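Side-chain contacts in erythrocyte binding antigen 140 (Plasmodium falciparum, PDB 4GF2), which probably binds a sialic acid-bearing receptor, glycophorin C, on the host red cell through two Duffy binding domains during invasion: residues S84-C87 / N88-N92; A171-Q175 / I176-I180; I306-N309 / D310-F314; I373-A376 / Q377-Y381. The protein carries 3 engineered substitutions. One frame throughout, in Å; residues are numbered along the deposited sequence.

The four contacts form two pairs in an elongated, mostly helical chain with two Duffy binding domain sequences. Contacts 1 and 2 lie within the first, their centres about 14 Å apart and their nearest atoms about 5 Å apart. They do not touch. Contact 4 lies within the second, and contact 3 packs directly against it, with centres about 12 Å apart. There D310 CB comes within 3.4 Å of Y374 OH, and I306 CG1 lies 3.8 Å from Q377 CB. The two pairs are separate: the centres of contacts 1 and 4 are about 59 Å apart. Glycerol molecules, probably from the crystallisation liquor, lie beside contacts 1, 2 and 4.

Contact 1. Residues S84-C87 / N88-N92; sequences SIFC and NELRN
Residues 84-92 belong to helix 83-101 of the first Duffy binding domain, and F86 and L90, one turn apart, make its main side-chain contact here. The CD1 methyl of L90 sits over one face of the F86 ring, offset toward the rim, in a CH-pi contact. L90 CD1 is 3.9 Å from the centroid of the F86 ring, 27° off its normal. The nearest ring atom is F86 CZ, 3.5 Å from L90 CD1. The F86 ring is placed by its first torsion, with CG anti to the backbone N (chi1 173°).

I85 and E89 lie side by side and point the same way. The CG2 branch of I85 runs alongside the extended E89 chain, and I85 CG2 meets E89 OE2 at 3.4 Å. The other carboxylate oxygen, OE1, is held by a salt bridge to K77 and a hydrogen bond from N78. C87 meets R91, one turn on: C87 SG is 3.9 Å from R91 CD. That sulfur is tied to C166 in a disulfide. The R91 chain bends at chi3, and NH1 donates to the carbonyl of I168. Regular i to i+4 backbone bonds run beneath these pairs, such as L90 N to F86 O at 3.0 Å.

The helix lies between several others. F86, E89 and L90 pack on helix 56-78. I85, N88 and N92 face helix 175-202, while I162, in a loop, meets F86 and L90.

Contact 2. Residues A171-Q175 / I176-I180; sequences AEEPQ and INLWI
Q175 and W179 are joined by the bond from W179 N to Q175 O, 2.7 Å, in the first turn of a helix, where P174 O also takes L178 N at 3.3 Å and, weakly, N177 N.

The same two residues stack through their side chains. Q175 is extended, with CG anti to its own N (chi1 179°), which carries the chain over one face of the indole. Q175 CG lies over the five-membered ring of W179, 16° off its normal, in a CH-pi contact, and Q175 CG is 3.4 Å from W179 NE1. Further out, the amide stacks on the benzene part of the indole at 27° between planes, and Q175 NE2 is 3.2 Å from W179 CZ2. The amide is gripped at both ends: OE1 accepts from M106 N, and NE2 donates to D96 and D105. D96 OD1 also takes W179 NE1, so one carboxylate oxygen holds both groups in place.

E173 crosses L178. Its carboxylate meets a methyl, with E173 OE1 3.8 Å from L178 CD2, while OE2 forms a salt bridge with K181. P174 CB touches N177 OD1 at 3.6 Å.

The helix packs on helices 213-242 and 252-259. P174 is the N-cap of helix 175-202. This is a helix start entered from a loop: the proline carbonyl serves the first turn, while D104 receives Q175 N.

Contact 3. Residues I306-N309 / D310-F314; sequences INVN and DLRGF
N307 and D310 meet where a loop turns into helix 308-314. N307 O takes L311 N at 2.9 Å, and the i to i+4 bonds continue with R312 N to V308 O and G313 N to N309 O.

The N307 side chain closes the start of this helix. Its CG lies anti to the backbone N, which brings N307 OD1 to D310 N at 3.0 Å. The N-H points almost straight at the oxygen (173°), but the donor stands above the plane of the amide carbonyl, 42° out of it. The amide of N307 is also stacked on the carboxylate of D310. The two planes are only 4° apart, and N307 CG is 3.5 Å from D310 OD2. The D310 carboxylate sits near the helix start, where the helix dipole would probably stabilise its negative charge.

V308 and R312 lie side by side. The CG1 methyl of V308 sits over one face of the guanidinium, 3.8 Å from R312 CZ and offset toward the rim. NE of R312 donates to N317. On the side facing helix 361-382, I306 CG2 reaches L311 CD2 at 4.1 Å.

The short helix rests on Y374 through D310, L311 and F314. N307, which starts it, is a classical asparagine N-cap: its side-chain oxygen receives the backbone N-H three residues on.

Contact 4. Residues I373-A376 / Q377-Y381; sequences IYEA and QLLKY
Y374 and Q377 lie side by side, pointing the same way, on helix 361-382 of the second Duffy binding domain. The planes of the ring and the amide are turned 51° against each other. The amide oxygen makes the approach, with Q377 OE1 3.5 Å from Y374 CD1. Q377 also runs alongside I373, whose CG2 branch is 4.0 Å from Q377 OE1. The glutamine is extended beyond CG, and its NE2 donates to the carbonyl of A303. The tyrosine is fixed at its far end by a hydrogen bond from OH to the carbonyl of Y283. Both residues are buried, and Q377 NE2 and Y374 OH each find a main-chain carbonyl.

E375 and L379 cross one another instead. E375 starts with CG anti to the backbone N (chi1 177°) and then bends at chi2 (64°). This brings the carboxylate back across the leucine, with E375 OE2 3.5 Å from L379 CD1. The carboxylate has polar partners on both oxygens. OE1 forms a salt bridge with K319 and takes the backbone N-H of C349, while OE2 is bonded to S398 OG. A buried charge with this many partners would probably stay ionised.

The helix is enclosed on several sides. I373, Y374 and Q377 pack on helix 285-293, L379 on helix 388-407, and Y374 and L378 on helix 308-314. Four i to i+4 backbone bonds link 373-376 to 377-381, and in one of them L378 N donates to Y374 O at 2.7 Å.

Contact 1. Residues S84-C87 / N88-N92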
loop_
_atom_site.group_PDB
_atom_site.type_symbol
_atom_site.label_atom_id
_atom_site.label_comp_id
_atom_site.label_asym_id
_atom_site.label_seq_id
_atom_site.Cartn_x
_atom_site.Cartn_y
_atom_site.Cartn_z
ATOM N N SER A 84 -37.290 -2.360 4.518
ATOM C CA SER A 84 -37.243 -2.426 3.060
ATOM C C SER A 84 -36.395 -3.614 2.609
ATOM O O SER A 84 -36.584 -4.153 1.518
ATOM C CB SER A 84 -36.696 -1.127 2.467
ATOM O OG SER A 84 -35.287 -1.030 2.614
ATOM N N ILE A 85 -35.469 -4.029 3.465
ATOM C CA ILE A 85 -34.566 -5.120 3.130
ATOM C C ILE A 85 -35.316 -6.444 3.145
ATOM O O ILE A 85 -35.251 -7.217 2.191
ATOM C CB ILE A 85 -33.368 -5.167 4.097
ATOM C CG1 ILE A 85 -32.475 -3.945 3.873
ATOM C CG2 ILE A 85 -32.567 -6.439 3.889
ATOM C CD1 ILE A 85 -31.402 -3.755 4.931
ATOM N N PHE A 86 -36.031 -6.699 4.232
ATOM C CA PHE A 86 -36.863 -7.887 4.332
ATOM C C PHE A 86 -37.828 -7.956 3.150
ATOM O O PHE A 86 -38.054 -9.026 2.584
ATOM C CB PHE A 86 -37.633 -7.877 5.652
ATOM C CG PHE A 86 -38.635 -8.981 5.772
ATOM C CD1 PHE A 86 -38.248 -10.304 5.637
ATOM C CD2 PHE A 86 -39.965 -8.699 6.028
ATOM C CE1 PHE A 86 -39.166 -11.323 5.747
ATOM C CE2 PHE A 86 -40.891 -9.715 6.137
ATOM C CZ PHE A 86 -40.492 -11.030 5.999
ATOM N N CYS A 87 -38.386 -6.809 2.777
ATOM C CA CYS A 87 -39.303 -6.741 1.646
ATOM C C CYS A 87 -38.643 -7.248 0.370
ATOM O O CYS A 87 -39.179 -8.120 -0.312
ATOM C CB CYS A 87 -39.787 -5.305 1.437
ATOM S SG CYS A 87 -40.648 -5.048 -0.137
ATOM N N ASN A 88 -37.481 -6.695 0.047
ATOM C CA ASN A 88 -36.781 -7.068 -1.174
ATOM C C ASN A 88 -36.337 -8.527 -1.195
ATOM O O ASN A 88 -36.351 -9.169 -2.245
ATOM C CB ASN A 88 -35.580 -6.149 -1.394
ATOM C CG ASN A 88 -35.998 -4.717 -1.644
ATOM O OD1 ASN A 88 -37.130 -4.455 -2.040
ATOM N ND2 ASN A 88 -35.093 -3.783 -1.408
ATOM N N GLU A 89 -35.953 -9.054 -0.037
ATOM C CA GLU A 89 -35.462 -10.423 0.031
ATOM C C GLU A 89 -36.615 -11.423 -0.096
ATOM O O GLU A 89 -36.448 -12.497 -0.676
ATOM C CB GLU A 89 -34.641 -10.643 1.304
ATOM C CG GLU A 89 -33.366 -9.795 1.329
ATOM C CD GLU A 89 -32.412 -10.142 2.461
ATOM O OE1 GLU A 89 -32.635 -11.146 3.161
ATOM O OE2 GLU A 89 -31.419 -9.407 2.643
ATOM N N LEU A 90 -37.788 -11.066 0.423
ATOM C CA LEU A 90 -38.983 -11.873 0.203
ATOM C C LEU A 90 -39.210 -12.026 -1.290
ATOM O O LEU A 90 -39.381 -13.131 -1.802
ATOM C CB LEU A 90 -40.220 -11.217 0.821
ATOM C CG LEU A 90 -40.531 -11.491 2.291
ATOM C CD1 LEU A 90 -41.694 -10.628 2.718
ATOM C CD2 LEU A 90 -40.844 -12.964 2.538
ATOM N N ARG A 91 -39.206 -10.894 -1.982
ATOM C CA ARG A 91 -39.511 -10.855 -3.400
ATOM C C ARG A 91 -38.445 -11.593 -4.198
ATOM O O ARG A 91 -38.759 -12.393 -5.082
ATOM C CB ARG A 91 -39.622 -9.400 -3.872
ATOM C CG ARG A 91 -40.666 -8.586 -3.107
ATOM C CD ARG A 91 -40.613 -7.104 -3.456
ATOM N NE ARG A 91 -41.045 -6.860 -4.829
ATOM C CZ ARG A 91 -42.316 -6.823 -5.219
ATOM N NH1 ARG A 91 -43.299 -7.016 -4.343
ATOM N NH2 ARG A 91 -42.606 -6.600 -6.490
ATOM N N ASN A 92 -37.183 -11.335 -3.876
ATOM C CA ASN A 92 -36.087 -11.920 -4.636
ATOM C C ASN A 92 -35.977 -13.418 -4.425
ATOM O O ASN A 92 -35.554 -14.145 -5.320
ATOM C CB ASN A 92 -34.772 -11.230 -4.294
ATOM C CG ASN A 92 -34.707 -9.829 -4.843
ATOM O OD1 ASN A 92 -35.483 -9.468 -5.726
ATOM N ND2 ASN A 92 -33.782 -9.031 -4.332
#

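Contact 2. Residues A171-Q175 / I176-I180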
loop_
_atom_site.group_PDB
_atom_site.type_symbol
_atom_site.label_atom_id
_atom_site.label_comp_id
_atom_site.label_asym_id
_atom_site.label_seq_id
_atom_site.Cartn_x
_atom_site.Cartn_y
_atom_site.Cartn_z
ATOM N N ALA A 171 -43.167 -8.981 -10.467
ATOM C CA ALA A 171 -43.191 -9.200 -11.905
ATOM C C ALA A 171 -42.124 -10.226 -12.263
ATOM O O ALA A 171 -41.102 -10.337 -11.586
ATOM C CB ALA A 171 -42.950 -7.896 -12.656
ATOM N N GLU A 172 -42.377 -10.977 -13.325
ATOM C CA GLU A 172 -41.455 -12.004 -13.787
ATOM C C GLU A 172 -40.363 -11.397 -14.657
ATOM O O GLU A 172 -40.647 -10.670 -15.606
ATOM C CB GLU A 172 -42.225 -13.076 -14.560
ATOM C CG GLU A 172 -43.224 -13.827 -13.691
ATOM C CD GLU A 172 -44.143 -14.729 -14.482
ATOM O OE1 GLU A 172 -44.087 -14.695 -15.729
ATOM O OE2 GLU A 172 -44.926 -15.474 -13.854
ATOM N N GLU A 173 -39.113 -11.693 -14.317
ATOM C CA GLU A 173 -37.959 -11.206 -15.065
ATOM C C GLU A 173 -36.861 -12.263 -15.046
ATOM O O GLU A 173 -36.806 -13.087 -14.134
ATOM C CB GLU A 173 -37.400 -9.931 -14.436
ATOM C CG GLU A 173 -38.400 -8.828 -14.173
ATOM C CD GLU A 173 -37.724 -7.576 -13.637
ATOM O OE1 GLU A 173 -38.258 -6.950 -12.698
ATOM O OE2 GLU A 173 -36.648 -7.216 -14.158
ATOM N N PRO A 174 -35.970 -12.234 -16.044
ATOM C CA PRO A 174 -34.815 -13.135 -16.027
ATOM C C PRO A 174 -34.037 -13.024 -14.721
ATOM O O PRO A 174 -33.957 -11.937 -14.146
ATOM C CB PRO A 174 -33.971 -12.633 -17.199
ATOM C CG PRO A 174 -34.966 -12.041 -18.137
ATOM C CD PRO A 174 -36.014 -11.416 -17.269
ATOM N N GLN A 175 -33.466 -14.134 -14.264
ATOM C CA GLN A 175 -32.769 -14.155 -12.987
ATOM C C GLN A 175 -31.648 -13.124 -12.938
ATOM O O GLN A 175 -31.474 -12.427 -11.936
ATOM C CB GLN A 175 -32.190 -15.542 -12.705
ATOM C CG GLN A 175 -31.428 -15.605 -11.391
ATOM C CD GLN A 175 -30.892 -16.983 -11.087
ATOM O OE1 GLN A 175 -30.011 -17.482 -11.779
ATOM N NE2 GLN A 175 -31.421 -17.606 -10.040
ATOM N N ILE A 176 -30.887 -13.031 -14.021
ATOM C CA ILE A 176 -29.709 -12.173 -14.037
ATOM C C ILE A 176 -30.079 -10.698 -13.925
ATOM O O ILE A 176 -29.316 -9.901 -13.379
ATOM C CB ILE A 176 -28.867 -12.391 -15.303
ATOM C CG1 ILE A 176 -27.506 -11.718 -15.135
ATOM C CG2 ILE A 176 -29.599 -11.859 -16.532
ATOM C CD1 ILE A 176 -26.527 -12.108 -16.187
ATOM N N ASN A 177 -31.244 -10.335 -14.445
ATOM C CA ASN A 177 -31.738 -8.975 -14.288
ATOM C C ASN A 177 -32.031 -8.710 -12.812
ATOM O O ASN A 177 -31.609 -7.695 -12.252
ATOM C CB ASN A 177 -32.992 -8.747 -15.137
ATOM C CG ASN A 177 -32.734 -8.928 -16.631
ATOM O OD1 ASN A 177 -31.901 -9.740 -17.041
ATOM N ND2 ASN A 177 -33.452 -8.165 -17.450
ATOM N N LEU A 178 -32.737 -9.644 -12.183
ATOM C CA LEU A 178 -33.081 -9.525 -10.772
ATOM C C LEU A 178 -31.834 -9.537 -9.891
ATOM O O LEU A 178 -31.759 -8.794 -8.917
ATOM C CB LEU A 178 -34.031 -10.649 -10.353
ATOM C CG LEU A 178 -35.400 -10.644 -11.036
ATOM C CD1 LEU A 178 -36.222 -11.868 -10.646
ATOM C CD2 LEU A 178 -36.153 -9.369 -10.707
ATOM N N TRP A 179 -30.854 -10.370 -10.233
ATOM C CA TRP A 179 -29.634 -10.458 -9.429
ATOM C C TRP A 179 -28.821 -9.173 -9.517
ATOM O O TRP A 179 -28.340 -8.666 -8.505
ATOM C CB TRP A 179 -28.778 -11.651 -9.846
ATOM C CG TRP A 179 -29.245 -12.948 -9.267
ATOM C CD1 TRP A 179 -30.456 -13.201 -8.688
ATOM C CD2 TRP A 179 -28.506 -14.173 -9.199
ATOM N NE1 TRP A 179 -30.519 -14.511 -8.274
ATOM C CE2 TRP A 179 -29.334 -15.128 -8.575
ATOM C CE3 TRP A 179 -27.227 -14.559 -9.612
ATOM C CZ2 TRP A 179 -28.923 -16.439 -8.352
ATOM C CZ3 TRP A 179 -26.823 -15.863 -9.392
ATOM C CH2 TRP A 179 -27.667 -16.787 -8.769
ATOM N N ILE A 180 -28.676 -8.639 -10.723
ATOM C CA ILE A 180 -27.955 -7.386 -10.906
ATOM C C ILE A 180 -28.590 -6.283 -10.052
ATOM O O ILE A 180 -27.894 -5.550 -9.351
ATOM C CB ILE A 180 -27.913 -6.974 -12.392
ATOM C CG1 ILE A 180 -26.885 -7.831 -13.139
ATOM C CG2 ILE A 180 -27.552 -5.505 -12.535
ATOM C CD1 ILE A 180 -26.752 -7.510 -14.615
#

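Contact 3. Residues I306-N309 / D310-F314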
loop_
_atom_site.group_PDB
_atom_site.type_symbol
_atom_site.label_atom_id
_atom_site.label_comp_id
_atom_site.label_asym_id
_atom_site.label_seq_id
_atom_site.Cartn_x
_atom_site.Cartn_y
_atom_site.Cartn_z
ATOM N N ILE A 306 9.416 23.154 0.418
ATOM C CA ILE A 306 9.149 22.322 1.584
ATOM C C ILE A 306 7.907 22.772 2.347
ATOM O O ILE A 306 7.692 23.962 2.558
ATOM C CB ILE A 306 10.348 22.332 2.552
ATOM C CG1 ILE A 306 11.582 21.750 1.860
ATOM C CG2 ILE A 306 10.027 21.537 3.810
ATOM C CD1 ILE A 306 12.807 21.687 2.742
ATOM N N ASN A 307 7.096 21.806 2.760
ATOM C CA ASN A 307 5.937 22.076 3.600
ATOM C C ASN A 307 6.277 21.757 5.054
ATOM O O ASN A 307 6.360 20.591 5.439
ATOM C CB ASN A 307 4.742 21.247 3.123
ATOM C CG ASN A 307 3.492 21.496 3.943
ATOM O OD1 ASN A 307 3.531 21.489 5.173
ATOM N ND2 ASN A 307 2.373 21.719 3.264
ATOM N N VAL A 308 6.475 22.800 5.854
ATOM C CA VAL A 308 7.005 22.655 7.208
ATOM C C VAL A 308 6.140 21.757 8.083
ATOM O O VAL A 308 6.653 20.903 8.805
ATOM C CB VAL A 308 7.164 24.027 7.897
ATOM C CG1 VAL A 308 7.587 23.861 9.354
ATOM C CG2 VAL A 308 8.177 24.875 7.148
ATOM N N ASN A 309 4.828 21.959 8.024
ATOM C CA ASN A 309 3.896 21.165 8.817
ATOM C C ASN A 309 4.011 19.675 8.523
ATOM O O ASN A 309 4.088 18.858 9.439
ATOM C CB ASN A 309 2.463 21.628 8.563
ATOM C CG ASN A 309 2.217 23.034 9.055
ATOM O OD1 ASN A 309 2.906 23.513 9.952
ATOM N ND2 ASN A 309 1.229 23.703 8.474
ATOM N N ASP A 310 4.013 19.323 7.243
ATOM C CA ASP A 310 4.129 17.928 6.841
ATOM C C ASP A 310 5.478 17.369 7.266
ATOM O O ASP A 310 5.575 16.233 7.732
ATOM C CB ASP A 310 3.969 17.792 5.328
ATOM C CG ASP A 310 2.567 18.113 4.858
ATOM O OD1 ASP A 310 1.661 18.239 5.711
ATOM O OD2 ASP A 310 2.368 18.225 3.632
ATOM N N LEU A 311 6.515 18.184 7.101
ATOM C CA LEU A 311 7.878 17.792 7.441
ATOM C C LEU A 311 7.994 17.395 8.906
ATOM O O LEU A 311 8.583 16.369 9.242
ATOM C CB LEU A 311 8.837 18.947 7.149
ATOM C CG LEU A 311 10.277 18.748 7.620
ATOM C CD1 LEU A 311 10.923 17.594 6.879
ATOM C CD2 LEU A 311 11.077 20.027 7.435
ATOM N N ARG A 312 7.433 18.218 9.780
ATOM C CA ARG A 312 7.515 17.962 11.207
ATOM C C ARG A 312 6.475 16.931 11.635
ATOM O O ARG A 312 6.617 16.290 12.673
ATOM C CB ARG A 312 7.373 19.271 11.983
ATOM C CG ARG A 312 8.564 20.193 11.759
ATOM C CD ARG A 312 8.389 21.552 12.403
ATOM N NE ARG A 312 9.572 22.386 12.209
ATOM C CZ ARG A 312 9.663 23.661 12.573
ATOM N NH1 ARG A 312 8.636 24.269 13.154
ATOM N NH2 ARG A 312 10.785 24.333 12.352
ATOM N N GLY A 313 5.437 16.762 10.826
ATOM C CA GLY A 313 4.469 15.711 11.071
ATOM C C GLY A 313 5.137 14.364 10.878
ATOM O O GLY A 313 4.989 13.453 11.694
ATOM N N PHE A 314 5.897 14.252 9.793
ATOM C CA PHE A 314 6.592 13.015 9.465
ATOM C C PHE A 314 7.683 12.687 10.482
ATOM O O PHE A 314 8.046 11.524 10.657
ATOM C CB PHE A 314 7.198 13.114 8.068
ATOM C CG PHE A 314 7.797 11.835 7.584
ATOM C CD1 PHE A 314 7.001 10.856 7.021
ATOM C CD2 PHE A 314 9.159 11.610 7.691
ATOM C CE1 PHE A 314 7.554 9.675 6.570
ATOM C CE2 PHE A 314 9.712 10.435 7.243
ATOM C CZ PHE A 314 8.908 9.464 6.683
#

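Contact 4. Residues I373-A376 / Q377-Y381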
loop_
_atom_site.group_PDB
_atom_site.type_symbol
_atom_site.label_atom_id
_atom_site.label_comp_id
_atom_site.label_asym_id
_atom_site.label_seq_id
_atom_site.Cartn_x
_atom_site.Cartn_y
_atom_site.Cartn_z
ATOM N N ILE A 373 11.880 11.437 0.236
ATOM C CA ILE A 373 11.516 12.743 -0.292
ATOM C C ILE A 373 12.024 13.865 0.614
ATOM O O ILE A 373 12.692 14.789 0.151
ATOM C CB ILE A 373 9.995 12.852 -0.505
ATOM C CG1 ILE A 373 9.593 12.033 -1.731
ATOM C CG2 ILE A 373 9.573 14.303 -0.698
ATOM C CD1 ILE A 373 8.105 11.869 -1.910
ATOM N N TYR A 374 11.730 13.777 1.906
ATOM C CA TYR A 374 12.147 14.815 2.841
ATOM C C TYR A 374 13.664 14.905 2.938
ATOM O O TYR A 374 14.220 15.998 2.989
ATOM C CB TYR A 374 11.521 14.593 4.219
ATOM C CG TYR A 374 10.022 14.759 4.201
ATOM C CD1 TYR A 374 9.448 15.966 3.832
ATOM C CD2 TYR A 374 9.179 13.706 4.535
ATOM C CE1 TYR A 374 8.076 16.127 3.802
ATOM C CE2 TYR A 374 7.806 13.854 4.502
ATOM C CZ TYR A 374 7.261 15.068 4.134
ATOM O OH TYR A 374 5.897 15.218 4.107
ATOM N N GLU A 375 14.340 13.763 2.950
ATOM C CA GLU A 375 15.795 13.774 2.961
ATOM C C GLU A 375 16.301 14.576 1.766
ATOM O O GLU A 375 17.185 15.419 1.904
ATOM C CB GLU A 375 16.355 12.353 2.921
ATOM C CG GLU A 375 17.876 12.284 2.849
ATOM C CD GLU A 375 18.556 12.854 4.079
ATOM O OE1 GLU A 375 17.853 13.174 5.062
ATOM O OE2 GLU A 375 19.800 12.974 4.071
ATOM N N ALA A 376 15.721 14.326 0.597
ATOM C CA ALA A 376 16.143 15.018 -0.616
ATOM C C ALA A 376 15.881 16.511 -0.497
ATOM O O ALA A 376 16.761 17.327 -0.767
ATOM C CB ALA A 376 15.431 14.452 -1.832
ATOM N N GLN A 377 14.669 16.868 -0.087
ATOM C CA GLN A 377 14.305 18.270 0.050
ATOM C C GLN A 377 15.208 18.968 1.061
ATOM O O GLN A 377 15.726 20.050 0.795
ATOM C CB GLN A 377 12.848 18.410 0.485
ATOM C CG GLN A 377 11.830 18.148 -0.607
ATOM C CD GLN A 377 10.409 18.280 -0.096
ATOM O OE1 GLN A 377 10.110 17.888 1.032
ATOM N NE2 GLN A 377 9.529 18.850 -0.915
ATOM N N LEU A 378 15.387 18.346 2.222
ATOM C CA LEU A 378 16.213 18.921 3.277
ATOM C C LEU A 378 17.645 19.126 2.816
ATOM O O LEU A 378 18.255 20.158 3.101
ATOM C CB LEU A 378 16.198 18.029 4.509
ATOM C CG LEU A 378 14.848 17.957 5.205
ATOM C CD1 LEU A 378 14.887 16.925 6.307
ATOM C CD2 LEU A 378 14.484 19.315 5.752
ATOM N N LEU A 379 18.180 18.136 2.109
ATOM C CA LEU A 379 19.515 18.244 1.541
ATOM C C LEU A 379 19.560 19.373 0.523
ATOM O O LEU A 379 20.455 20.214 0.554
ATOM C CB LEU A 379 19.929 16.928 0.882
ATOM C CG LEU A 379 20.269 15.781 1.837
ATOM C CD1 LEU A 379 20.495 14.502 1.054
ATOM C CD2 LEU A 379 21.491 16.114 2.680
ATOM N N LYS A 380 18.585 19.389 -0.380
ATOM C CA LYS A 380 18.514 20.429 -1.396
ATOM C C LYS A 380 18.485 21.804 -0.745
ATOM O O LYS A 380 19.120 22.741 -1.225
ATOM C CB LYS A 380 17.277 20.242 -2.274
ATOM C CG LYS A 380 17.062 21.352 -3.296
ATOM C CD LYS A 380 18.266 21.521 -4.208
ATOM C CE LYS A 380 18.022 22.583 -5.272
ATOM N NZ LYS A 380 16.969 22.175 -6.243
ATOM N N TYR A 381 17.749 21.917 0.357
ATOM C CA TYR A 381 17.615 23.189 1.049
ATOM C C TYR A 381 18.930 23.602 1.705
ATOM O O TYR A 381 19.285 24.780 1.719
ATOM C CB TYR A 381 16.511 23.113 2.102
ATOM C CG TYR A 381 16.304 24.411 2.846
ATOM C CD1 TYR A 381 15.582 25.453 2.277
ATOM C CD2 TYR A 381 16.835 24.600 4.114
ATOM C CE1 TYR A 381 15.393 26.644 2.952
ATOM C CE2 TYR A 381 16.652 25.787 4.796
ATOM C CZ TYR A 381 15.931 26.806 4.211
ATOM O OH TYR A 381 15.746 27.988 4.889
#